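Local coordinates for pyruvate kinase (Pyrobaculum aerophilum, PDB 3QTG), which catalyses the final step of glycolysis, transferring the phosphoryl group of phosphoenolpyruvate to ADP to give pyruvate and ATP, at residues Pro54-Val57 with Lys58-Glu62; Arg65-Glu68 with Lys69-Arg73. All blocks are in the same frame, centred on the assembly; numbering follows the deposited sequence.

Contact 1 of 2, residues Pro54-Val57 with Lys58-Glu62; sequences PNEV and KFRIE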
ATOM      1  N   PRO A  54      10.114 -27.476 -47.811  1.00 70.78           N
ATOM      2  CA  PRO A  54      11.118 -28.090 -46.933  1.00 70.48           C
ATOM      3  C   PRO A  54      12.568 -27.703 -47.246  1.00 70.34           C
ATOM      4  O   PRO A  54      13.388 -27.647 -46.333  1.00 70.20           O
ATOM      5  CB  PRO A  54      10.915 -29.587 -47.174  1.00 71.13           C
ATOM      6  CG  PRO A  54       9.483 -29.707 -47.514  1.00 71.20           C
ATOM      7  CD  PRO A  54       9.160 -28.481 -48.323  1.00 71.16           C
ATOM      8  N   ASN A  55      12.886 -27.441 -48.513  1.00 69.99           N
ATOM      9  CA  ASN A  55      14.241 -27.000 -48.873  1.00 69.78           C
ATOM     10  C   ASN A  55      14.439 -25.482 -48.828  1.00 68.36           C
ATOM     11  O   ASN A  55      15.579 -24.989 -48.806  1.00 68.54           O
ATOM     12  CB  ASN A  55      14.700 -27.606 -50.206  1.00 70.82           C
ATOM     13  CG  ASN A  55      15.461 -28.910 -50.012  1.00 72.68           C
ATOM     14  OD1 ASN A  55      16.680 -28.908 -49.807  1.00 73.50           O
ATOM     15  ND2 ASN A  55      14.743 -30.031 -50.065  1.00 73.30           N
ATOM     16  N   GLU A  56      13.327 -24.749 -48.809  1.00 66.53           N
ATOM     17  CA  GLU A  56      13.343 -23.334 -48.420  1.00 64.78           C
ATOM     18  C   GLU A  56      13.583 -23.195 -46.907  1.00 62.97           C
ATOM     19  O   GLU A  56      14.388 -22.374 -46.473  1.00 62.40           O
ATOM     20  CB  GLU A  56      12.036 -22.658 -48.807  1.00 64.63           C
ATOM     21  CG  GLU A  56      11.871 -22.431 -50.295  1.00 66.93           C
ATOM     22  CD  GLU A  56      10.559 -21.761 -50.627  1.00 69.21           C
ATOM     23  OE1 GLU A  56       9.597 -21.879 -49.828  1.00 70.11           O
ATOM     24  OE2 GLU A  56      10.486 -21.110 -51.688  1.00 70.91           O
ATOM     25  N   VAL A  57      12.880 -24.009 -46.122  1.00 61.30           N
ATOM     26  CA  VAL A  57      13.070 -24.075 -44.675  1.00 59.96           C
ATOM     27  C   VAL A  57      14.516 -24.426 -44.347  1.00 60.50           C
ATOM     28  O   VAL A  57      15.161 -23.728 -43.566  1.00 59.87           O
ATOM     29  CB  VAL A  57      12.131 -25.110 -44.018  1.00 59.64           C
ATOM     30  CG1 VAL A  57      12.357 -25.163 -42.531  1.00 58.60           C
ATOM     31  CG2 VAL A  57      10.685 -24.780 -44.305  1.00 57.73           C
ATOM     32  N   LYS A  58      15.015 -25.498 -44.968  1.00 60.95           N
ATOM     33  CA  LYS A  58      16.374 -25.995 -44.757  1.00 61.85           C
ATOM     34  C   LYS A  58      17.446 -24.937 -45.032  1.00 61.66           C
ATOM     35  O   LYS A  58      18.333 -24.732 -44.203  1.00 61.50           O
ATOM     36  CB  LYS A  58      16.619 -27.261 -45.609  1.00 62.46           C
ATOM     37  CG  LYS A  58      17.889 -28.020 -45.282  1.00 63.85           C
ATOM     38  CD  LYS A  58      17.913 -29.417 -45.956  1.00 65.37           C
ATOM     39  CE  LYS A  58      19.255 -30.108 -45.766  1.00 67.61           C
ATOM     40  NZ  LYS A  58      19.607 -30.309 -44.325  1.00 67.69           N
ATOM     41  N   PHE A  59      17.350 -24.285 -46.195  1.00 61.83           N
ATOM     42  CA  PHE A  59      18.295 -23.251 -46.649  1.00 61.84           C
ATOM     43  C   PHE A  59      18.241 -21.957 -45.825  1.00 60.37           C
ATOM     44  O   PHE A  59      19.271 -21.308 -45.620  1.00 60.54           O
ATOM     45  CB  PHE A  59      18.088 -22.975 -48.158  1.00 63.33           C
ATOM     46  CG  PHE A  59      18.127 -21.505 -48.545  1.00 65.00           C
ATOM     47  CD1 PHE A  59      16.943 -20.773 -48.685  1.00 66.02           C
ATOM     48  CD2 PHE A  59      19.341 -20.860 -48.800  1.00 68.10           C
ATOM     49  CE1 PHE A  59      16.964 -19.420 -49.047  1.00 66.91           C
ATOM     50  CE2 PHE A  59      19.376 -19.497 -49.159  1.00 68.44           C
ATOM     51  CZ  PHE A  59      18.181 -18.778 -49.280  1.00 66.69           C
ATOM     52  N   ARG A  60      17.047 -21.573 -45.371  1.00 58.45           N
ATOM     53  CA  ARG A  60      16.886 -20.372 -44.539  1.00 56.58           C
ATOM     54  C   ARG A  60      17.504 -20.588 -43.148  1.00 56.35           C
ATOM     55  O   ARG A  60      18.272 -19.756 -42.655  1.00 56.15           O
ATOM     56  CB  ARG A  60      15.410 -19.964 -44.442  1.00 55.72           C
ATOM     57  CG  ARG A  60      14.862 -19.315 -45.722  1.00 54.79           C
ATOM     58  CD  ARG A  60      13.340 -19.325 -45.784  1.00 54.47           C
ATOM     59  NE  ARG A  60      12.831 -18.795 -47.058  1.00 52.69           N
ATOM     60  CZ  ARG A  60      11.559 -18.850 -47.446  1.00 52.29           C
ATOM     61  NH1 ARG A  60      10.638 -19.396 -46.668  1.00 52.80           N
ATOM     62  NH2 ARG A  60      11.192 -18.344 -48.617  1.00 53.83           N
ATOM     63  N   ILE A  61      17.176 -21.724 -42.540  1.00 55.95           N
ATOM     64  CA  ILE A  61      17.748 -22.126 -41.269  1.00 55.68           C
ATOM     65  C   ILE A  61      19.274 -22.193 -41.339  1.00 56.34           C
ATOM     66  O   ILE A  61      19.951 -21.673 -40.448  1.00 56.36           O
ATOM     67  CB  ILE A  61      17.136 -23.455 -40.772  1.00 55.70           C
ATOM     68  CG1 ILE A  61      15.657 -23.232 -40.421  1.00 54.58           C
ATOM     69  CG2 ILE A  61      17.954 -24.034 -39.598  1.00 55.22           C
ATOM     70  CD1 ILE A  61      14.967 -24.370 -39.672  1.00 54.79           C
ATOM     71  N   GLU A  62      19.810 -22.798 -42.404  1.00 56.73           N
ATOM     72  CA  GLU A  62      21.274 -22.850 -42.618  1.00 57.30           C
ATOM     73  C   GLU A  62      21.927 -21.462 -42.668  1.00 55.64           C
ATOM     74  O   GLU A  62      22.988 -21.249 -42.092  1.00 55.57           O
ATOM     75  CB  GLU A  62      21.626 -23.648 -43.891  1.00 58.52           C
ATOM     76  CG  GLU A  62      21.761 -25.160 -43.686  1.00 60.01           C
ATOM     77  CD  GLU A  62      21.660 -25.939 -44.996  1.00 61.01           C
ATOM     78  OE1 GLU A  62      20.679 -25.725 -45.739  1.00 64.48           O
ATOM     79  OE2 GLU A  62      22.552 -26.772 -45.291  1.00 63.05           O
TER
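E56 and R60 sit one helical turn apart and run side by side in the same direction. The E56 carboxylate is stacked on the R60 guanidinium, with the two planes 27° apart. CB of E56 lies over the centre of one guanidinium face. The nearest charged pair, E56 OE1 and R60 NH2, is 4.1 Å apart. The oxygen stands off to one face of the flat group, where R60 directs no hydrogen, so only the opposite charges attract. Each group has its stronger polar partner elsewhere: R60 NH2 forms a salt bridge with D28, and E56 OE1 accepts a bond from the backbone N of S53. The R60 chain is extended from CG to NE and runs past the E56 carbonyl, its CG 3.2 Å from E56 O.

The apolar contact is V57 with I61. Their side chains also lie alongside each other, and CG1 of V57 meets CD1 of I61 at 4.0 Å. In V57, CG1 is anti to the backbone N (chi1 180°), which turns it toward the following turn. Both residues, with R60, pack on I47 of strand 44-48. This is the inner face of helix 54-71, which follows that strand in the beta-alpha-beta unit of the TIM barrel. V57 also touches L49, a probable ATP-binding residue by similarity to relatives.

Four successive i to i+4 backbone bonds form the first turns of the helix. K58 N bonds to P54 O at 3.0 Å and F59 N to N55 O at 3.2 Å. R60 N reaches E56 O at 3.0 Å. I61 N meets V57 O at 3.0 Å, with an N-H...O angle of 170°. Elsewhere, OD1 of N55 lies 4.1 Å from CD of K58.

Contact 2 of 2, residues Arg65-Glu68 with Lys69-Arg73; sequences RSYE and KAKNR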
ATOM      1  N   ARG A  65      21.892 -20.106 -39.041  1.00 50.76           N
ATOM      2  CA  ARG A  65      22.884 -20.772 -38.174  1.00 51.10           C
ATOM      3  C   ARG A  65      24.310 -20.416 -38.565  1.00 51.88           C
ATOM      4  O   ARG A  65      25.210 -20.380 -37.714  1.00 51.86           O
ATOM      5  CB  ARG A  65      22.702 -22.292 -38.193  1.00 50.85           C
ATOM      6  CG  ARG A  65      21.402 -22.766 -37.546  1.00 49.86           C
ATOM      7  CD  ARG A  65      21.207 -22.178 -36.126  1.00 47.67           C
ATOM      8  NE  ARG A  65      19.949 -22.660 -35.565  1.00 46.97           N
ATOM      9  CZ  ARG A  65      19.216 -22.037 -34.645  1.00 45.60           C
ATOM     10  NH1 ARG A  65      19.585 -20.858 -34.142  1.00 43.60           N
ATOM     11  NH2 ARG A  65      18.094 -22.606 -34.234  1.00 44.29           N
ATOM     12  N   SER A  66      24.491 -20.133 -39.850  1.00 52.36           N
ATOM     13  CA  SER A  66      25.772 -19.690 -40.386  1.00 53.52           C
ATOM     14  C   SER A  66      26.108 -18.295 -39.838  1.00 52.58           C
ATOM     15  O   SER A  66      27.226 -18.037 -39.402  1.00 52.40           O
ATOM     16  CB  SER A  66      25.719 -19.707 -41.921  1.00 53.94           C
ATOM     17  OG  SER A  66      26.875 -19.114 -42.476  1.00 56.14           O
ATOM     18  N   TYR A  67      25.114 -17.414 -39.845  1.00 52.24           N
ATOM     19  CA  TYR A  67      25.252 -16.061 -39.300  1.00 51.68           C
ATOM     20  C   TYR A  67      25.532 -16.115 -37.802  1.00 52.25           C
ATOM     21  O   TYR A  67      26.410 -15.411 -37.295  1.00 51.81           O
ATOM     22  CB  TYR A  67      23.976 -15.252 -39.563  1.00 50.58           C
ATOM     23  CG  TYR A  67      23.893 -14.018 -38.687  1.00 49.54           C
ATOM     24  CD1 TYR A  67      24.465 -12.815 -39.100  1.00 49.44           C
ATOM     25  CD2 TYR A  67      23.274 -14.066 -37.433  1.00 46.45           C
ATOM     26  CE1 TYR A  67      24.406 -11.693 -38.298  1.00 49.14           C
ATOM     27  CE2 TYR A  67      23.218 -12.953 -36.618  1.00 45.39           C
ATOM     28  CZ  TYR A  67      23.781 -11.774 -37.054  1.00 47.67           C
ATOM     29  OH  TYR A  67      23.756 -10.672 -36.259  1.00 45.54           O
ATOM     30  N   GLU A  68      24.757 -16.949 -37.107  1.00 52.86           N
ATOM     31  CA  GLU A  68      24.885 -17.155 -35.674  1.00 54.10           C
ATOM     32  C   GLU A  68      26.309 -17.555 -35.278  1.00 55.10           C
ATOM     33  O   GLU A  68      26.845 -17.042 -34.293  1.00 54.42           O
ATOM     34  CB  GLU A  68      23.868 -18.201 -35.211  1.00 53.70           C
ATOM     35  CG  GLU A  68      24.272 -18.998 -33.969  1.00 54.41           C
ATOM     36  CD  GLU A  68      23.098 -19.745 -33.360  1.00 54.65           C
ATOM     37  OE1 GLU A  68      21.943 -19.535 -33.829  1.00 56.27           O
ATOM     38  OE2 GLU A  68      23.327 -20.540 -32.419  1.00 54.11           O
ATOM     39  N   LYS A  69      26.909 -18.455 -36.065  1.00 56.86           N
ATOM     40  CA  LYS A  69      28.284 -18.920 -35.844  1.00 58.56           C
ATOM     41  C   LYS A  69      29.289 -17.788 -36.053  1.00 58.87           C
ATOM     42  O   LYS A  69      30.123 -17.525 -35.188  1.00 59.39           O
ATOM     43  CB  LYS A  69      28.610 -20.104 -36.766  1.00 59.42           C
ATOM     44  CG  LYS A  69      29.808 -20.952 -36.319  1.00 60.45           C
ATOM     45  CD  LYS A  69      30.061 -22.102 -37.304  1.00 61.94           C
ATOM     46  CE  LYS A  69      31.278 -22.954 -36.889  1.00 64.51           C
ATOM     47  NZ  LYS A  69      31.576 -24.046 -37.890  1.00 65.10           N
ATOM     48  N   ALA A  70      29.198 -17.122 -37.201  1.00 59.39           N
ATOM     49  CA  ALA A  70      30.072 -15.997 -37.535  1.00 59.96           C
ATOM     50  C   ALA A  70      30.031 -14.865 -36.501  1.00 59.87           C
ATOM     51  O   ALA A  70      31.082 -14.357 -36.092  1.00 59.90           O
ATOM     52  CB  ALA A  70      29.732 -15.460 -38.922  1.00 60.04           C
ATOM     53  N   LYS A  71      28.826 -14.472 -36.077  1.00 59.28           N
ATOM     54  CA  LYS A  71      28.676 -13.286 -35.221  1.00 59.11           C
ATOM     55  C   LYS A  71      28.558 -13.620 -33.737  1.00 58.57           C
ATOM     56  O   LYS A  71      28.436 -12.719 -32.888  1.00 57.86           O
ATOM     57  CB  LYS A  71      27.494 -12.410 -35.677  1.00 58.71           C
ATOM     58  CG  LYS A  71      27.566 -11.927 -37.126  1.00 60.28           C
ATOM     59  CD  LYS A  71      28.768 -11.027 -37.383  1.00 62.64           C
ATOM     60  CE  LYS A  71      28.437  -9.974 -38.421  1.00 64.40           C
ATOM     61  NZ  LYS A  71      29.639  -9.551 -39.200  1.00 66.23           N
ATOM     62  N   ASN A  72      28.604 -14.915 -33.429  1.00 58.51           N
ATOM     63  CA  ASN A  72      28.422 -15.398 -32.056  1.00 57.86           C
ATOM     64  C   ASN A  72      27.122 -14.863 -31.421  1.00 56.22           C
ATOM     65  O   ASN A  72      27.113 -14.394 -30.275  1.00 55.77           O
ATOM     66  CB  ASN A  72      29.640 -15.033 -31.219  1.00 58.86           C
ATOM     67  CG  ASN A  72      29.877 -15.998 -30.087  1.00 61.07           C
ATOM     68  OD1 ASN A  72      29.981 -17.214 -30.292  1.00 65.42           O
ATOM     69  ND2 ASN A  72      29.993 -15.465 -28.881  1.00 61.67           N
ATOM     70  N   ARG A  73      26.034 -14.923 -32.189  1.00 54.58           N
ATOM     71  CA  ARG A  73      24.727 -14.415 -31.750  1.00 52.96           C
ATOM     72  C   ARG A  73      23.668 -15.473 -31.859  1.00 51.79           C
ATOM     73  O   ARG A  73      23.170 -15.722 -32.957  1.00 52.22           O
ATOM     74  CB  ARG A  73      24.283 -13.210 -32.571  1.00 52.44           C
ATOM     75  CG  ARG A  73      24.962 -11.934 -32.188  1.00 52.44           C
ATOM     76  CD  ARG A  73      24.307 -10.744 -32.845  1.00 50.33           C
ATOM     77  NE  ARG A  73      23.034 -10.436 -32.216  1.00 47.26           N
ATOM     78  CZ  ARG A  73      21.863 -10.384 -32.854  1.00 46.37           C
ATOM     79  NH1 ARG A  73      21.774 -10.623 -34.170  1.00 44.06           N
ATOM     80  NH2 ARG A  73      20.771 -10.092 -32.163  1.00 42.58           N
TER
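The Y67 ring has K71 over one face and R73 at its edge. The three residues belong to the Schellman motif that ends helix 54-71, where the chain turns back toward strand 76-80 in the TIM barrel. CB of K71 stands 4.3 Å from the centroid of the Y67 ring, offset toward the rim, in a CH-pi contact. CG of K71 comes closer to a single ring atom, 3.4 Å from CE1 of Y67. The two side chains cross at about a right angle. At the ring edge, NH1 of R73 donates to Y67 OH at 2.9 Å. The hydroxyl oxygen lies near the guanidinium plane, and the ring and guanidinium planes are 78° apart.

Y67 CG is anti to the backbone N (chi1 163°), which carries the ring forward over this turn. R73 bends at chi3, and that bend brings NH1 back to the hydroxyl. Y67 OH also bonds to D40, and R73 NH1 bonds to L39 O, so the pair joins the helix end to the C-terminal end of helix 32-39 and the residue after it. A phenylalanine in place of Y67 would probably leave R73 NH1 and D40 without the hydroxyl they share.

The backbone holds the turn as well. K71 N bonds to Y67 O at 2.9 Å. N72 then takes positive phi, and its N makes a weak bond to K69 O. R73 N returns to E68 O at 3.1 Å, the longer-span bond of the motif.

On another side of the helix, R65 and E68 form a salt bridge. E68 OE2 has a further ion pair with R410, and R65 NH2 one with D198. R65 NH1 meets E68 OE1 at 2.7 Å on its syn side, 19° out of the carboxylate plane.

From the N terminus, the chain leaves barrel strand 44-48 and enters helix 54-71 at contact 1. It reaches contact 2 where the helix ends, ahead of strand 76-80. The two contacts are in series. They neither nest nor cross, and their centres are about 16 Å apart. Both are local, so neither closes a long loop; contact 2 closes the turn that ends the helix. Contact 1 sets the first turns against strand 44-48. Contact 2 ties the other end to the end of helix 32-39 and, through R410, to helix 406-412. One barrel helix thus connects these parts.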